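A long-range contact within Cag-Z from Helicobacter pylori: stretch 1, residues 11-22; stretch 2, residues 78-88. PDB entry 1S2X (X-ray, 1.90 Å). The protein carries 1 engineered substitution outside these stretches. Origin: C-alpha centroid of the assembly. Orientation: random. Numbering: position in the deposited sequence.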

# COMPACT_ATOMS: atom_id res chain seq x y z
N GLY A 11 -1.84 -2.65 -23.14
CA GLY A 11 -0.64 -2.13 -22.50
C GLY A 11 -0.95 -1.51 -21.14
O GLY A 11 -0.15 -0.71 -20.66
N PHE A 12 -2.09 -1.89 -20.58
CA PHE A 12 -2.56 -1.41 -19.28
C PHE A 12 -2.36 0.10 -19.13
O PHE A 12 -1.59 0.52 -18.27
N ASN A 13 -3.04 0.84 -19.98
CA ASN A 13 -3.11 2.26 -20.21
C ASN A 13 -3.32 3.05 -18.92
O ASN A 13 -3.83 2.50 -17.95
N GLU A 14 -2.95 4.32 -18.96
CA GLU A 14 -3.25 5.21 -17.84
C GLU A 14 -4.75 5.23 -17.60
O GLU A 14 -5.23 5.33 -16.46
N ALA A 15 -5.55 5.12 -18.66
CA ALA A 15 -7.00 5.17 -18.48
C ALA A 15 -7.52 3.90 -17.82
O ALA A 15 -8.47 3.90 -17.04
N GLU A 16 -6.89 2.78 -18.16
CA GLU A 16 -7.33 1.51 -17.58
C GLU A 16 -6.91 1.45 -16.12
O GLU A 16 -7.58 0.93 -15.23
N ARG A 17 -5.74 2.04 -15.87
CA ARG A 17 -5.22 2.12 -14.51
C ARG A 17 -6.11 3.00 -13.64
O ARG A 17 -6.39 2.64 -12.50
N GLN A 18 -6.55 4.12 -14.19
CA GLN A 18 -7.38 5.09 -13.48
C GLN A 18 -8.74 4.51 -13.16
O GLN A 18 -9.41 4.90 -12.20
N LYS A 19 -9.17 3.56 -13.97
CA LYS A 19 -10.47 2.94 -13.75
C LYS A 19 -10.43 2.06 -12.51
O LYS A 19 -11.37 1.97 -11.73
N ILE A 20 -9.29 1.39 -12.35
CA ILE A 20 -9.10 0.54 -11.17
C ILE A 20 -8.89 1.39 -9.93
O ILE A 20 -9.28 1.01 -8.82
N LEU A 21 -8.30 2.58 -10.05
CA LEU A 21 -8.24 3.45 -8.88
C LEU A 21 -9.63 3.90 -8.43
O LEU A 21 -10.04 3.68 -7.29
N ASP A 22 -10.41 4.54 -9.30
CA ASP A 22 -11.74 5.01 -8.98
C ASP A 22 -12.67 3.88 -8.56
O ASP A 22 -13.50 3.99 -7.66
N ASN A 78 -6.93 -4.90 2.52
CA ASN A 78 -7.95 -5.36 1.58
C ASN A 78 -7.98 -4.46 0.35
O ASN A 78 -8.12 -4.96 -0.78
N TYR A 79 -7.86 -3.15 0.56
CA TYR A 79 -7.81 -2.22 -0.57
C TYR A 79 -6.71 -2.67 -1.55
O TYR A 79 -6.96 -2.84 -2.74
N LEU A 80 -5.50 -2.88 -1.04
CA LEU A 80 -4.41 -3.30 -1.91
C LEU A 80 -4.66 -4.65 -2.58
O LEU A 80 -4.35 -4.78 -3.77
N ASN A 81 -5.19 -5.61 -1.83
CA ASN A 81 -5.48 -6.91 -2.44
C ASN A 81 -6.48 -6.75 -3.58
O ASN A 81 -6.30 -7.28 -4.67
N ASN A 82 -7.56 -6.02 -3.35
CA ASN A 82 -8.58 -5.77 -4.36
C ASN A 82 -7.98 -5.11 -5.61
O ASN A 82 -8.24 -5.52 -6.73
N LEU A 83 -7.19 -4.07 -5.38
CA LEU A 83 -6.52 -3.35 -6.44
C LEU A 83 -5.59 -4.24 -7.25
O LEU A 83 -5.59 -4.24 -8.47
N VAL A 84 -4.76 -5.00 -6.54
CA VAL A 84 -3.81 -5.88 -7.19
C VAL A 84 -4.52 -6.93 -8.05
O VAL A 84 -4.08 -7.19 -9.17
N LEU A 85 -5.60 -7.48 -7.49
CA LEU A 85 -6.37 -8.50 -8.18
C LEU A 85 -6.98 -7.92 -9.46
O LEU A 85 -6.85 -8.50 -10.54
N ALA A 86 -7.64 -6.78 -9.29
CA ALA A 86 -8.35 -6.10 -10.35
C ALA A 86 -7.40 -5.71 -11.49
O ALA A 86 -7.85 -5.76 -12.64
N SER A 87 -6.18 -5.35 -11.15
CA SER A 87 -5.11 -4.98 -12.06
C SER A 87 -4.63 -6.22 -12.82
O SER A 87 -4.37 -6.16 -14.02
N TYR A 88 -4.52 -7.33 -12.10
CA TYR A 88 -4.11 -8.61 -12.64
C TYR A 88 -5.11 -9.13 -13.68
O TYR A 88 -4.73 -9.62 -14.73

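Packing of residues 11-22 against helix 78-88 in Cag-Z. Helix 14-22 runs roughly antiparallel to helix 78-88 (148° between their N-to-C directions), with a closest axial approach of 10.0 Å; the contact is small, burying 284 Å² in all, and no hydrogen bond crosses it. Ile20 is the principal bump. Its CA-to-CB bond points toward the other helix, its backbone lies 6.6 Å from Leu83 (CA to CA), and with chi1 m and chi2 t it settles into a hollow formed by Leu83, Ala86 and Ser87. The floor is largely backbone: CD1 of Ile20 comes within 3.2 Å of Ala86 O and 3.3 Å of Ser87 CA, while CG2 of Ile20 rests 3.9 Å from Ala86 CB and 4.0 Å from Leu83 CD1. Ser87 (chi1 m) turns its hydroxyl back along its own helix, where OG donates to Leu83 O at 3.0 Å; the same OG lies 3.6 Å from Ile20 CD1, so its polar need is met within the helix although an apolar methyl abuts it. Phe12, in the loop before helix 14-22, also points toward the partner; in the t rotamer it brings CZ to 3.7 Å from Ser87 OG, an oblique approach to the ring. Next to Ile20 in sequence, Leu21 (m, t) leaves its backbone sideways, but its end closes in, placing CD2 4.0 Å from Leu83 CD1 and 3.7 Å from Tyr79 OH. Leu83 (chi1 t, chi2 113°, between wells) thus presents CD1 to both Ile20 and Leu21. Tyr79 (chi1 t) starts sideways, and its hydroxyl end comes nearer; OH is hydrogen-bonded elsewhere in the structure. Arg17 leads its end away, its NH1 making a salt bridge to Glu14 OE1 at 3.0 Å.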

# COMPACT_ATOMS: atom_id res chain seq x y z
CB PHE A 12 -1.84 -2.17 -18.17
CG PHE A 12 -2.50 -2.00 -16.81
CD1 PHE A 12 -3.87 -2.04 -16.68
CD2 PHE A 12 -1.72 -1.81 -15.67
CE1 PHE A 12 -4.49 -1.89 -15.45
CE2 PHE A 12 -2.33 -1.67 -14.44
CZ PHE A 12 -3.71 -1.70 -14.33
CB ASN A 13 -4.30 2.62 -21.12
CG ASN A 13 -4.02 2.52 -22.60
OD1 ASN A 13 -2.86 2.48 -23.03
ND2 ASN A 13 -5.08 2.46 -23.40
CB GLU A 14 -2.70 6.61 -18.11
CG GLU A 14 -2.14 6.85 -19.49
CD GLU A 14 -0.75 6.30 -19.72
OE1 GLU A 14 0.20 6.74 -19.02
OE2 GLU A 14 -0.60 5.42 -20.61
CB ALA A 15 -7.69 5.38 -19.82
CB GLU A 16 -6.73 0.36 -18.39
CG GLU A 16 -7.70 -0.73 -18.80
CD GLU A 16 -8.88 -0.26 -19.61
OE1 GLU A 16 -8.69 0.51 -20.57
OE2 GLU A 16 -10.02 -0.66 -19.30
CB ARG A 17 -3.79 2.64 -14.59
CG ARG A 17 -2.85 1.53 -15.10
CD ARG A 17 -1.41 2.01 -15.04
NE ARG A 17 -1.32 3.43 -15.38
CZ ARG A 17 -0.55 3.91 -16.34
NH1 ARG A 17 -0.54 5.22 -16.58
NH2 ARG A 17 0.20 3.07 -17.05
CB GLN A 18 -7.49 6.38 -14.30
CG GLN A 18 -8.20 7.54 -13.64
CD GLN A 18 -7.64 8.03 -12.32
OE1 GLN A 18 -6.44 8.19 -12.11
NE2 GLN A 18 -8.52 8.29 -11.35
CB LYS A 19 -10.91 2.12 -14.97
CG LYS A 19 -10.91 2.84 -16.30
CD LYS A 19 -11.87 4.02 -16.31
CE LYS A 19 -13.19 3.68 -17.02
NZ LYS A 19 -14.30 4.55 -16.55
CB ILE A 20 -7.94 -0.43 -11.44
CG1 ILE A 20 -8.20 -1.33 -12.66
CG2 ILE A 20 -7.60 -1.26 -10.22
CD1 ILE A 20 -7.34 -2.58 -12.68
CB LEU A 21 -7.36 4.66 -9.18
CG LEU A 21 -5.86 4.42 -9.24
CD1 LEU A 21 -5.13 5.71 -9.62
CD2 LEU A 21 -5.31 3.86 -7.94
CB ASP A 22 -12.37 5.73 -10.18
CG ASP A 22 -11.44 6.72 -10.85
OD1 ASP A 22 -10.74 7.45 -10.11
OD2 ASP A 22 -11.41 6.78 -12.10
CB ASN A 78 -9.32 -5.44 2.22
CG ASN A 78 -9.44 -6.31 3.46
OD1 ASN A 78 -8.67 -7.24 3.73
ND2 ASN A 78 -10.45 -6.00 4.27
CB TYR A 79 -7.57 -0.77 -0.13
CG TYR A 79 -7.17 0.11 -1.30
CD1 TYR A 79 -8.11 0.53 -2.24
CD2 TYR A 79 -5.86 0.52 -1.47
CE1 TYR A 79 -7.74 1.33 -3.30
CE2 TYR A 79 -5.48 1.31 -2.54
CZ TYR A 79 -6.43 1.72 -3.46
OH TYR A 79 -6.05 2.52 -4.52
CB LEU A 80 -3.10 -3.35 -1.12
CG LEU A 80 -2.59 -1.95 -0.76
CD1 LEU A 80 -1.42 -2.04 0.20
CD2 LEU A 80 -2.25 -1.20 -2.05
CB ASN A 81 -6.00 -7.90 -1.39
CG ASN A 81 -6.08 -9.32 -1.91
OD1 ASN A 81 -5.20 -10.15 -1.64
ND2 ASN A 81 -7.13 -9.63 -2.67
CB ASN A 82 -9.67 -4.86 -3.82
CG ASN A 82 -10.42 -5.52 -2.67
OD1 ASN A 82 -10.13 -6.67 -2.34
ND2 ASN A 82 -11.34 -4.77 -2.07
CB LEU A 83 -5.68 -2.19 -5.86
CG LEU A 83 -4.90 -1.41 -6.92
CD1 LEU A 83 -5.45 -0.01 -7.05
CD2 LEU A 83 -3.41 -1.41 -6.61
CB VAL A 84 -2.89 -6.58 -6.18
CG1 VAL A 84 -2.09 -7.72 -6.82
CG2 VAL A 84 -1.97 -5.55 -5.55
CB LEU A 85 -7.44 -9.07 -7.25
CG LEU A 85 -8.27 -10.23 -7.80
CD1 LEU A 85 -7.39 -11.44 -8.09
CD2 LEU A 85 -9.38 -10.60 -6.82
CB ALA A 86 -9.07 -4.85 -9.87
CB SER A 87 -3.94 -4.34 -11.29
OG SER A 87 -4.22 -3.02 -10.87
CB TYR A 88 -4.00 -9.66 -11.54
CG TYR A 88 -3.71 -11.06 -12.03
CD1 TYR A 88 -4.64 -12.07 -11.88
CD2 TYR A 88 -2.49 -11.37 -12.62
CE1 TYR A 88 -4.38 -13.36 -12.33
CE2 TYR A 88 -2.22 -12.65 -13.06
CZ TYR A 88 -3.17 -13.64 -12.91
OH TYR A 88 -2.90 -14.91 -13.36